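Local coordinates for protein poly-gamma-glutamate hydrolase (Bacillus phage phiNIT1, PDB 3A9L) that hydrolyses the gamma-glutamyl linkages of bacterial poly-gamma-glutamate as a zinc peptidase, at residues Pro39-Glu45 against Phe102-Lys106; Asp5-Glu11 against Val79-Asp85; Tyr105-Lys111 against Ile166-Arg172. All blocks are in the same frame, centred on the assembly; numbering follows the deposited sequence.

Contact 1: residues Pro39-Glu45 against Phe102-Lys106; sequences PHAGGIE and FHGYK. With ZN (zinc ion), chain C.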
loop_
_atom_site.group_PDB
_atom_site.type_symbol
_atom_site.label_atom_id
_atom_site.label_comp_id
_atom_site.label_asym_id
_atom_site.label_seq_id
_atom_site.Cartn_x
_atom_site.Cartn_y
_atom_site.Cartn_z
ATOM N N PRO A 39 10.404 6.404 -6.184
ATOM C CA PRO A 39 11.329 5.728 -5.270
ATOM C C PRO A 39 11.920 6.681 -4.223
ATOM O O PRO A 39 12.606 6.236 -3.283
ATOM C CB PRO A 39 12.430 5.215 -6.202
ATOM C CG PRO A 39 12.446 6.157 -7.369
ATOM C CD PRO A 39 10.991 6.639 -7.526
ATOM N N HIS A 40 11.672 7.974 -4.436
ATOM C CA HIS A 40 12.245 9.082 -3.644
ATOM C C HIS A 40 11.151 9.965 -2.998
ATOM O O HIS A 40 11.201 11.223 -3.029
ATOM C CB HIS A 40 13.274 9.872 -4.497
ATOM C CG HIS A 40 14.277 8.990 -5.199
ATOM N ND1 HIS A 40 14.854 9.315 -6.407
ATOM C CD2 HIS A 40 14.779 7.775 -4.867
ATOM C CE1 HIS A 40 15.655 8.342 -6.799
ATOM N NE2 HIS A 40 15.618 7.388 -5.884
ATOM N N ALA A 41 10.158 9.300 -2.397
ATOM C CA ALA A 41 9.014 9.997 -1.803
ATOM C C ALA A 41 9.215 10.378 -0.323
ATOM O O ALA A 41 10.298 10.212 0.218
ATOM C CB ALA A 41 7.739 9.185 -1.984
ATOM N N GLY A 42 8.160 10.910 0.302
ATOM C CA GLY A 42 8.246 11.455 1.664
ATOM C C GLY A 42 9.225 12.601 1.616
ATOM O O GLY A 42 9.158 13.416 0.704
ATOM N N GLY A 43 10.136 12.631 2.587
ATOM C CA GLY A 43 11.218 13.623 2.704
ATOM C C GLY A 43 12.427 13.531 1.757
ATOM O O GLY A 43 13.179 14.498 1.637
ATOM N N ILE A 44 12.631 12.403 1.068
ATOM C CA ILE A 44 13.776 12.287 0.119
ATOM C C ILE A 44 13.705 13.357 -1.001
ATOM O O ILE A 44 14.662 14.149 -1.204
ATOM C CB ILE A 44 13.938 10.852 -0.482
ATOM C CG1 ILE A 44 13.780 9.768 0.589
ATOM C CG2 ILE A 44 15.289 10.713 -1.223
ATOM C CD1 ILE A 44 13.444 8.376 0.049
ATOM N N GLU A 45 12.594 13.378 -1.737
ATOM C CA GLU A 45 12.314 14.458 -2.681
ATOM C C GLU A 45 10.926 15.028 -2.433
ATOM O O GLU A 45 9.914 14.485 -2.949
ATOM C CB GLU A 45 12.448 13.981 -4.121
ATOM C CG GLU A 45 13.923 13.927 -4.525
ATOM C CD GLU A 45 14.234 12.902 -5.581
ATOM O OE1 GLU A 45 13.347 12.554 -6.388
ATOM O OE2 GLU A 45 15.412 12.463 -5.634
ATOM N N PHE A 102 7.802 10.029 -10.463
ATOM C CA PHE A 102 7.886 11.433 -10.076
ATOM C C PHE A 102 9.123 11.718 -9.206
ATOM O O PHE A 102 9.299 11.120 -8.149
ATOM C CB PHE A 102 6.613 11.872 -9.343
ATOM C CG PHE A 102 5.356 11.758 -10.173
ATOM C CD1 PHE A 102 4.703 10.526 -10.330
ATOM C CD2 PHE A 102 4.836 12.873 -10.804
ATOM C CE1 PHE A 102 3.523 10.419 -11.113
ATOM C CE2 PHE A 102 3.661 12.785 -11.566
ATOM C CZ PHE A 102 3.023 11.554 -11.733
ATOM N N HIS A 103 9.927 12.686 -9.640
ATOM C CA HIS A 103 11.230 12.990 -9.027
ATOM C C HIS A 103 11.418 14.427 -8.691
ATOM O O HIS A 103 10.765 15.319 -9.255
ATOM C CB HIS A 103 12.379 12.539 -9.927
ATOM C CG HIS A 103 12.568 11.054 -9.948
ATOM N ND1 HIS A 103 13.442 10.410 -9.106
ATOM C CD2 HIS A 103 11.977 10.088 -10.696
ATOM C CE1 HIS A 103 13.382 9.108 -9.332
ATOM N NE2 HIS A 103 12.506 8.889 -10.295
ATOM N N GLY A 104 12.314 14.669 -7.741
ATOM C CA GLY A 104 12.666 16.051 -7.385
ATOM C C GLY A 104 14.143 16.341 -7.660
ATOM O O GLY A 104 15.007 15.545 -7.303
ATOM N N TYR A 105 14.447 17.461 -8.312
ATOM C CA TYR A 105 15.859 17.815 -8.488
ATOM C C TYR A 105 16.070 19.209 -7.920
ATOM O O TYR A 105 15.108 19.967 -7.794
ATOM C CB TYR A 105 16.339 17.656 -9.964
ATOM C CG TYR A 105 15.896 18.757 -10.905
ATOM C CD1 TYR A 105 16.679 19.899 -11.094
ATOM C CD2 TYR A 105 14.686 18.664 -11.609
ATOM C CE1 TYR A 105 16.263 20.926 -11.964
ATOM C CE2 TYR A 105 14.268 19.683 -12.488
ATOM C CZ TYR A 105 15.061 20.804 -12.657
ATOM O OH TYR A 105 14.647 21.806 -13.507
ATOM N N LYS A 106 17.313 19.521 -7.545
ATOM C CA LYS A 106 17.652 20.790 -6.923
ATOM C C LYS A 106 17.775 21.931 -7.935
ATOM O O LYS A 106 18.612 21.918 -8.848
ATOM C CB LYS A 106 18.939 20.663 -6.090
ATOM C CG LYS A 106 19.081 21.713 -4.967
ATOM C CD LYS A 106 19.876 21.131 -3.797
ATOM C CE LYS A 106 19.700 21.928 -2.522
ATOM N NZ LYS A 106 20.164 23.331 -2.680
HETATM ZN ZN ZN C . 14.708 11.142 -7.605
HETATM O O HOH W 1 15.492 12.945 -8.753
#
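Three side chains, His40 and Glu45 from Pro39-Glu45 and His103 from Phe102-Lys106, converge on one zinc ion. Both histidines (chi1 m; chi2 149° for His40, -93° for His103) ligate ZN through ND1, at 2.2 and 2.1 Å respectively. The ring pair is oblique (planes at 75°); the two ND1 atoms lie 3.2 Å apart, not hydrogen-bonded, since both serve the metal. Glu45, chi1 m and chi2 t, chelates asymmetrically, with OE1 2.3 Å and OE2 2.5 Å from ZN. Its OE1 also accepts from Gly104 N at 2.7 Å and 174°, tying the carboxylate to strand 98-105. A CB on Gly104 would lie 2.9 Å from Glu45 CB, so glycine allows this approach. The type II' turn Ala41-Ile44, with Gly42 at phi 62°, brings Glu45 N back to His40 O (2.9 Å). His40 NE2 is hydrogen-bonded to Val79 O, consistent with NE2 carrying the proton and ND1 being left to bind zinc. Water 1 lies 2.3 Å from ZN and donates to Gly104 O at 3.0 Å; phosphate O4 also binds, 2.4 Å from ZN. A His-Glu-His site holding a zinc-bound water is consistent with hydrolysis by a metal-activated water.

Contact 2: residues Asp5-Glu11 against Val79-Asp85; sequences DTYPNIE and VTSTHFD. With PO4 (phosphate ion), chain D.
Two aspartates fix Asp5-Glu11 against Val79-Asp85 by accepting from backbone NH groups. Thr80 N donates to Asp5 OD2 (2.7 Å, 173°; Asp5 chi1 m, OD1 taken by His78 ND1), and Ile10 N to Asp85 OD1 (3.0 Å, 159°; Asp85 chi1 p). Phosphate, probably from the crystallisation liquor, accepts from Thr80 OG1 (to O1, 2.5 Å), Ser81 OG and Ser81 N (to O3, 2.5 and 3.0 Å) and His78 NE2. Glu11 OE1 lies 2.5 Å from Asp85 OD2. Asn9, nearly fully extended (phi/psi -168/-178; chi1 p), N-caps helix 10-16, its OD1 accepting from Ala12 N; the helix begins at Ile10 (-80/-28). Nearest CA pairs are Asp5-Val79 (6.0 Å), Asn9-His83 (5.7 Å) and Ile10-Asp85 (6.0 Å). Val79-Asp85 is irregular, though His83 N bonds to Thr80 O (2.9 Å). Ile10 CD1 (m, m) packs 3.5 Å from Phe84 CE2 (chi1 t) and 4.1 Å from Val79 CB. The contact joins helix 10-16 to the loop before helix 87-94; Ile10 reaches Phe66 and Phe84 reaches Tyr64, both of strand 62-68, and Phe84 also Pro39 on strand 34-42.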
loop_
_atom_site.group_PDB
_atom_site.type_symbol
_atom_site.label_atom_id
_atom_site.label_comp_id
_atom_site.label_asym_id
_atom_site.label_seq_id
_atom_site.Cartn_x
_atom_site.Cartn_y
_atom_site.Cartn_z
ATOM N N ASP A 5 25.192 8.179 -3.887
ATOM C CA ASP A 5 24.336 7.545 -2.876
ATOM C C ASP A 5 25.123 6.982 -1.701
ATOM O O ASP A 5 26.313 6.752 -1.815
ATOM C CB ASP A 5 23.467 6.461 -3.521
ATOM C CG ASP A 5 22.438 7.041 -4.483
ATOM O OD1 ASP A 5 22.145 8.250 -4.386
ATOM O OD2 ASP A 5 21.928 6.296 -5.339
ATOM N N THR A 6 24.456 6.817 -0.559
ATOM C CA THR A 6 24.997 6.051 0.570
ATOM C C THR A 6 24.873 4.553 0.275
ATOM O O THR A 6 25.889 3.830 0.263
ATOM C CB THR A 6 24.301 6.446 1.912
ATOM O OG1 THR A 6 24.637 7.803 2.218
ATOM C CG2 THR A 6 24.743 5.558 3.076
ATOM N N TYR A 7 23.651 4.093 0.000
ATOM C CA TYR A 7 23.411 2.674 -0.272
ATOM C C TYR A 7 23.418 2.373 -1.772
ATOM O O TYR A 7 22.841 3.119 -2.533
ATOM C CB TYR A 7 22.119 2.186 0.393
ATOM C CG TYR A 7 22.016 2.542 1.867
ATOM C CD1 TYR A 7 22.724 1.819 2.845
ATOM C CD2 TYR A 7 21.221 3.610 2.284
ATOM C CE1 TYR A 7 22.640 2.160 4.202
ATOM C CE2 TYR A 7 21.104 3.944 3.663
ATOM C CZ TYR A 7 21.825 3.214 4.609
ATOM O OH TYR A 7 21.744 3.558 5.963
ATOM N N PRO A 8 24.132 1.306 -2.189
ATOM C CA PRO A 8 24.279 0.909 -3.590
ATOM C C PRO A 8 23.014 0.328 -4.151
ATOM O O PRO A 8 22.845 0.234 -5.372
ATOM C CB PRO A 8 25.357 -0.167 -3.542
ATOM C CG PRO A 8 25.444 -0.590 -2.160
ATOM C CD PRO A 8 25.117 0.611 -1.345
ATOM N N ASN A 9 22.132 -0.052 -3.251
ATOM C CA ASN A 9 20.839 -0.591 -3.618
ATOM C C ASN A 9 19.971 -0.655 -2.367
ATOM O O ASN A 9 20.426 -0.351 -1.252
ATOM C CB ASN A 9 21.046 -1.991 -4.149
ATOM C CG ASN A 9 21.824 -2.845 -3.190
ATOM O OD1 ASN A 9 21.364 -3.143 -2.089
ATOM N ND2 ASN A 9 23.016 -3.248 -3.603
ATOM N N ILE A 10 18.759 -1.162 -2.524
ATOM C CA ILE A 10 17.773 -1.097 -1.445
ATOM C C ILE A 10 17.950 -2.159 -0.364
ATOM O O ILE A 10 17.561 -1.917 0.799
ATOM C CB ILE A 10 16.331 -1.068 -2.018
ATOM C CG1 ILE A 10 16.099 0.257 -2.752
ATOM C CG2 ILE A 10 15.269 -1.311 -0.923
ATOM C CD1 ILE A 10 15.844 1.505 -1.864
ATOM N N GLU A 11 18.525 -3.314 -0.730
ATOM C CA GLU A 11 18.931 -4.318 0.265
ATOM C C GLU A 11 19.881 -3.686 1.291
ATOM O O GLU A 11 19.600 -3.680 2.503
ATOM C CB GLU A 11 19.628 -5.513 -0.413
ATOM C CG GLU A 11 18.703 -6.483 -1.133
ATOM C CD GLU A 11 18.215 -5.992 -2.492
ATOM O OE1 GLU A 11 18.749 -4.981 -3.032
ATOM O OE2 GLU A 11 17.310 -6.665 -3.032
ATOM N N VAL A 79 18.347 6.099 -3.345
ATOM C CA VAL A 79 18.955 5.155 -4.253
ATOM C C VAL A 79 18.502 5.519 -5.669
ATOM O O VAL A 79 17.322 5.420 -6.030
ATOM C CB VAL A 79 18.688 3.680 -3.835
ATOM C CG1 VAL A 79 19.139 2.706 -4.895
ATOM C CG2 VAL A 79 19.454 3.361 -2.504
ATOM N N THR A 80 19.449 5.993 -6.458
ATOM C CA THR A 80 19.153 6.403 -7.810
ATOM C C THR A 80 18.285 5.374 -8.567
ATOM O O THR A 80 18.411 4.163 -8.344
ATOM C CB THR A 80 20.457 6.682 -8.557
ATOM O OG1 THR A 80 20.200 7.585 -9.641
ATOM C CG2 THR A 80 21.100 5.371 -9.041
ATOM N N SER A 81 17.415 5.858 -9.457
ATOM C CA SER A 81 16.444 4.999 -10.197
ATOM C C SER A 81 17.034 3.848 -11.013
ATOM O O SER A 81 16.414 2.779 -11.135
ATOM C CB SER A 81 15.546 5.839 -11.122
ATOM O OG SER A 81 15.127 7.040 -10.506
ATOM N N THR A 82 18.216 4.050 -11.602
ATOM C CA THR A 82 18.868 2.941 -12.294
ATOM C C THR A 82 19.302 1.787 -11.350
ATOM O O THR A 82 19.660 0.726 -11.834
ATOM C CB THR A 82 20.124 3.400 -13.030
ATOM O OG1 THR A 82 21.018 3.967 -12.071
ATOM C CG2 THR A 82 19.795 4.421 -14.136
ATOM N N HIS A 83 19.307 2.018 -10.034
ATOM C CA HIS A 83 19.833 1.055 -9.031
ATOM C C HIS A 83 18.728 0.614 -8.078
ATOM O O HIS A 83 18.932 -0.207 -7.167
ATOM C CB HIS A 83 20.977 1.682 -8.221
ATOM C CG HIS A 83 22.198 1.961 -9.033
ATOM N ND1 HIS A 83 23.387 2.363 -8.473
ATOM C CD2 HIS A 83 22.426 1.861 -10.364
ATOM C CE1 HIS A 83 24.292 2.508 -9.421
ATOM N NE2 HIS A 83 23.735 2.205 -10.580
ATOM N N PHE A 84 17.547 1.157 -8.325
ATOM C CA PHE A 84 16.473 1.042 -7.359
ATOM C C PHE A 84 15.788 -0.256 -7.624
ATOM O O PHE A 84 15.233 -0.501 -8.704
ATOM C CB PHE A 84 15.509 2.222 -7.424
ATOM C CG PHE A 84 14.422 2.169 -6.369
ATOM C CD1 PHE A 84 13.243 1.482 -6.612
ATOM C CD2 PHE A 84 14.588 2.806 -5.152
ATOM C CE1 PHE A 84 12.249 1.435 -5.669
ATOM C CE2 PHE A 84 13.597 2.757 -4.194
ATOM C CZ PHE A 84 12.428 2.096 -4.458
ATOM N N ASP A 85 15.854 -1.092 -6.608
ATOM C CA ASP A 85 15.500 -2.487 -6.776
ATOM C C ASP A 85 14.580 -3.007 -5.661
ATOM O O ASP A 85 14.497 -4.197 -5.449
ATOM C CB ASP A 85 16.786 -3.340 -6.918
ATOM C CG ASP A 85 17.543 -3.525 -5.602
ATOM O OD1 ASP A 85 17.463 -2.659 -4.734
ATOM O OD2 ASP A 85 18.255 -4.545 -5.459
HETATM P P PO4 D . 17.497 10.077 -9.482
HETATM O O1 PO4 D . 18.944 9.696 -9.255
HETATM O O2 PO4 D . 17.320 10.971 -10.699
HETATM O O3 PO4 D . 16.784 8.775 -9.731
HETATM O O4 PO4 D . 16.938 10.782 -8.276
#

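Contact 3: residues Tyr105-Lys111 against Ile166-Arg172; sequences YKDDYNK and ISSAQRR
The Tyr105 ring (chi1 p, chi2 90°) lies over Ser167 CB, a CH-pi contact with CB 4.0 Å from the ring centroid and 29° off its normal. The setting is the end of two parallel neighbours in the mixed sheet, where strand 98-105 gives way to a loop and strand 162-167 passes directly into helix 168-173. Tyr105 and Ser167 form a parallel bridge (CA-CA 4.8 Å), and Tyr105 N donates to Ile166 O at 2.9 Å. Beyond it the loop wraps the first turn of the helix, CA pairs running Lys106-Ser168 (5.1 Å), Asp108-Ala169 (4.3 Å) and Lys111-Gln170 (4.4 Å). Ser167 is the N-cap: its OG (chi1 p) accepts from Gln170 N at 3.2 Å and donates to Asn110 O at 2.8 Å. Ala169 N donates to Asp107 O (3.0 Å), so a loop carbonyl also receives a helix NH. Asp107 (chi1 t) makes an Asx turn, OD1 accepting from Tyr109 N at 3.0 Å, while its OD2 takes Asn110 ND2 at 2.7 Å. Lys111 CG rests 3.9 Å from Gln170 CA, and both side chains reach Glu191. Arg172 (chi1 m) forms a salt bridge, NH2 to Asp108 OD1 at 3.2 Å, and makes a cation-pi contact with Trp180. Ser168 OG (chi1 p) accepts from Asp107 N at 2.9 Å and donates to Asp108 OD1, also at 2.9 Å.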
loop_
_atom_site.group_PDB
_atom_site.type_symbol
_atom_site.label_atom_id
_atom_site.label_comp_id
_atom_site.label_asym_id
_atom_site.label_seq_id
_atom_site.Cartn_x
_atom_site.Cartn_y
_atom_site.Cartn_z
ATOM N N TYR A 105 14.447 17.461 -8.312
ATOM C CA TYR A 105 15.859 17.815 -8.488
ATOM C C TYR A 105 16.070 19.209 -7.920
ATOM O O TYR A 105 15.108 19.967 -7.794
ATOM C CB TYR A 105 16.339 17.656 -9.964
ATOM C CG TYR A 105 15.896 18.757 -10.905
ATOM C CD1 TYR A 105 16.679 19.899 -11.094
ATOM C CD2 TYR A 105 14.686 18.664 -11.609
ATOM C CE1 TYR A 105 16.263 20.926 -11.964
ATOM C CE2 TYR A 105 14.268 19.683 -12.488
ATOM C CZ TYR A 105 15.061 20.804 -12.657
ATOM O OH TYR A 105 14.647 21.806 -13.507
ATOM N N LYS A 106 17.313 19.521 -7.545
ATOM C CA LYS A 106 17.652 20.790 -6.923
ATOM C C LYS A 106 17.775 21.931 -7.935
ATOM O O LYS A 106 18.612 21.918 -8.848
ATOM C CB LYS A 106 18.939 20.663 -6.090
ATOM C CG LYS A 106 19.081 21.713 -4.967
ATOM C CD LYS A 106 19.876 21.131 -3.797
ATOM C CE LYS A 106 19.700 21.928 -2.522
ATOM N NZ LYS A 106 20.164 23.331 -2.680
ATOM N N ASP A 107 16.871 22.881 -7.801
ATOM C CA ASP A 107 17.030 24.172 -8.445
ATOM C C ASP A 107 16.017 25.013 -7.744
ATOM O O ASP A 107 14.848 24.994 -8.094
ATOM C CB ASP A 107 16.765 24.145 -9.955
ATOM C CG ASP A 107 17.067 25.484 -10.620
ATOM O OD1 ASP A 107 17.531 26.422 -9.908
ATOM O OD2 ASP A 107 16.838 25.607 -11.841
ATOM N N ASP A 108 16.470 25.723 -6.721
ATOM C CA ASP A 108 15.595 26.608 -5.967
ATOM C C ASP A 108 15.324 27.895 -6.736
ATOM O O ASP A 108 14.545 28.746 -6.288
ATOM C CB ASP A 108 16.255 26.969 -4.633
ATOM C CG ASP A 108 16.283 25.811 -3.653
ATOM O OD1 ASP A 108 15.245 25.147 -3.466
ATOM O OD2 ASP A 108 17.346 25.601 -3.027
ATOM N N TYR A 109 15.977 28.048 -7.881
ATOM C CA TYR A 109 15.948 29.325 -8.590
ATOM C C TYR A 109 15.095 29.349 -9.870
ATOM O O TYR A 109 14.815 30.415 -10.419
ATOM C CB TYR A 109 17.377 29.822 -8.822
ATOM C CG TYR A 109 18.035 30.246 -7.527
ATOM C CD1 TYR A 109 17.800 31.511 -6.986
ATOM C CD2 TYR A 109 18.886 29.376 -6.832
ATOM C CE1 TYR A 109 18.384 31.901 -5.779
ATOM C CE2 TYR A 109 19.484 29.762 -5.620
ATOM C CZ TYR A 109 19.220 31.020 -5.104
ATOM O OH TYR A 109 19.796 31.409 -3.926
ATOM N N ASN A 110 14.673 28.175 -10.333
ATOM C CA ASN A 110 13.818 28.093 -11.523
ATOM C C ASN A 110 12.799 27.027 -11.355
ATOM O O ASN A 110 13.141 25.912 -10.988
ATOM C CB ASN A 110 14.605 27.706 -12.773
ATOM C CG ASN A 110 15.756 28.588 -13.002
ATOM O OD1 ASN A 110 15.605 29.670 -13.549
ATOM N ND2 ASN A 110 16.928 28.154 -12.568
ATOM N N LYS A 111 11.564 27.380 -11.691
ATOM C CA LYS A 111 10.483 26.417 -11.847
ATOM C C LYS A 111 10.544 25.739 -13.211
ATOM O O LYS A 111 10.370 26.386 -14.263
ATOM C CB LYS A 111 9.137 27.111 -11.643
ATOM C CG LYS A 111 8.938 27.619 -10.220
ATOM C CD LYS A 111 7.451 27.662 -9.845
ATOM C CE LYS A 111 6.663 28.565 -10.799
ATOM N NZ LYS A 111 5.349 28.947 -10.197
ATOM N N ILE A 166 11.162 17.170 -11.192
ATOM C CA ILE A 166 10.573 18.443 -10.860
ATOM C C ILE A 166 11.495 19.251 -9.941
ATOM O O ILE A 166 11.924 18.769 -8.894
ATOM C CB ILE A 166 9.177 18.232 -10.199
ATOM C CG1 ILE A 166 8.437 17.066 -10.890
ATOM C CG2 ILE A 166 8.348 19.496 -10.274
ATOM C CD1 ILE A 166 7.073 16.837 -10.292
ATOM N N SER A 167 11.784 20.479 -10.343
ATOM C CA SER A 167 12.752 21.326 -9.636
ATOM C C SER A 167 12.226 21.693 -8.250
ATOM O O SER A 167 11.012 21.730 -8.033
ATOM C CB SER A 167 13.031 22.605 -10.423
ATOM O OG SER A 167 11.909 23.470 -10.347
ATOM N N SER A 168 13.151 21.964 -7.336
ATOM C CA SER A 168 12.816 22.252 -5.957
ATOM C C SER A 168 11.971 23.516 -5.857
ATOM O O SER A 168 11.101 23.598 -4.984
ATOM C CB SER A 168 14.073 22.362 -5.077
ATOM O OG SER A 168 15.008 23.285 -5.611
ATOM N N ALA A 169 12.233 24.487 -6.735
ATOM C CA ALA A 169 11.426 25.710 -6.814
ATOM C C ALA A 169 9.990 25.373 -7.168
ATOM O O ALA A 169 9.031 25.964 -6.621
ATOM C CB ALA A 169 11.979 26.640 -7.844
ATOM N N GLN A 170 9.828 24.425 -8.092
ATOM C CA GLN A 170 8.500 24.138 -8.614
ATOM C C GLN A 170 7.638 23.441 -7.565
ATOM O O GLN A 170 6.439 23.770 -7.391
ATOM C CB GLN A 170 8.563 23.309 -9.903
ATOM C CG GLN A 170 7.161 22.799 -10.360
ATOM C CD GLN A 170 6.203 23.909 -10.752
ATOM O OE1 GLN A 170 6.206 24.375 -11.888
ATOM N NE2 GLN A 170 5.354 24.318 -9.827
ATOM N N ARG A 171 8.247 22.451 -6.912
ATOM C CA ARG A 171 7.651 21.722 -5.801
ATOM C C ARG A 171 7.359 22.622 -4.588
ATOM O O ARG A 171 6.345 22.424 -3.920
ATOM C CB ARG A 171 8.530 20.538 -5.411
ATOM C CG ARG A 171 8.801 19.569 -6.556
ATOM C CD ARG A 171 9.725 18.413 -6.148
ATOM N NE ARG A 171 11.131 18.771 -6.167
ATOM C CZ ARG A 171 11.944 18.691 -5.111
ATOM N NH1 ARG A 171 11.513 18.229 -3.922
ATOM N NH2 ARG A 171 13.206 19.042 -5.246
ATOM N N ARG A 172 8.205 23.623 -4.321
ATOM C CA ARG A 172 7.872 24.611 -3.306
ATOM C C ARG A 172 6.625 25.409 -3.698
ATOM O O ARG A 172 5.847 25.756 -2.823
ATOM C CB ARG A 172 9.045 25.547 -2.929
ATOM C CG ARG A 172 9.950 25.008 -1.828
ATOM C CD ARG A 172 11.000 26.016 -1.400
ATOM N NE ARG A 172 12.371 25.490 -1.364
ATOM C CZ ARG A 172 12.943 24.811 -0.364
ATOM N NH1 ARG A 172 12.281 24.491 0.750
ATOM N NH2 ARG A 172 14.203 24.429 -0.493
#

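Contact 1 holds the zinc, and the other two flank it with centres 23 Å apart and nearest atoms about 11 Å apart. Contact 2, centred 13 Å from contact 1, reaches the site through Val79 O, 2.6 Å from His40 NE2, and through Ser81 OG, 2.9 Å from His103 CE1. Its Thr80 and Ser81 also bind the zinc-bound phosphate ion, which may mark the substrate pocket. Contact 3, centred 11 Å from contact 1, shares Tyr105 and Lys106 with it and continues its strand pairing, His103 O being 2.7 Å from Ile166 N. Arg171 NE packs 3.4 Å from Gly104 CA, and the Arg171 side chain is about 4 Å from that of the zinc ligand Glu45.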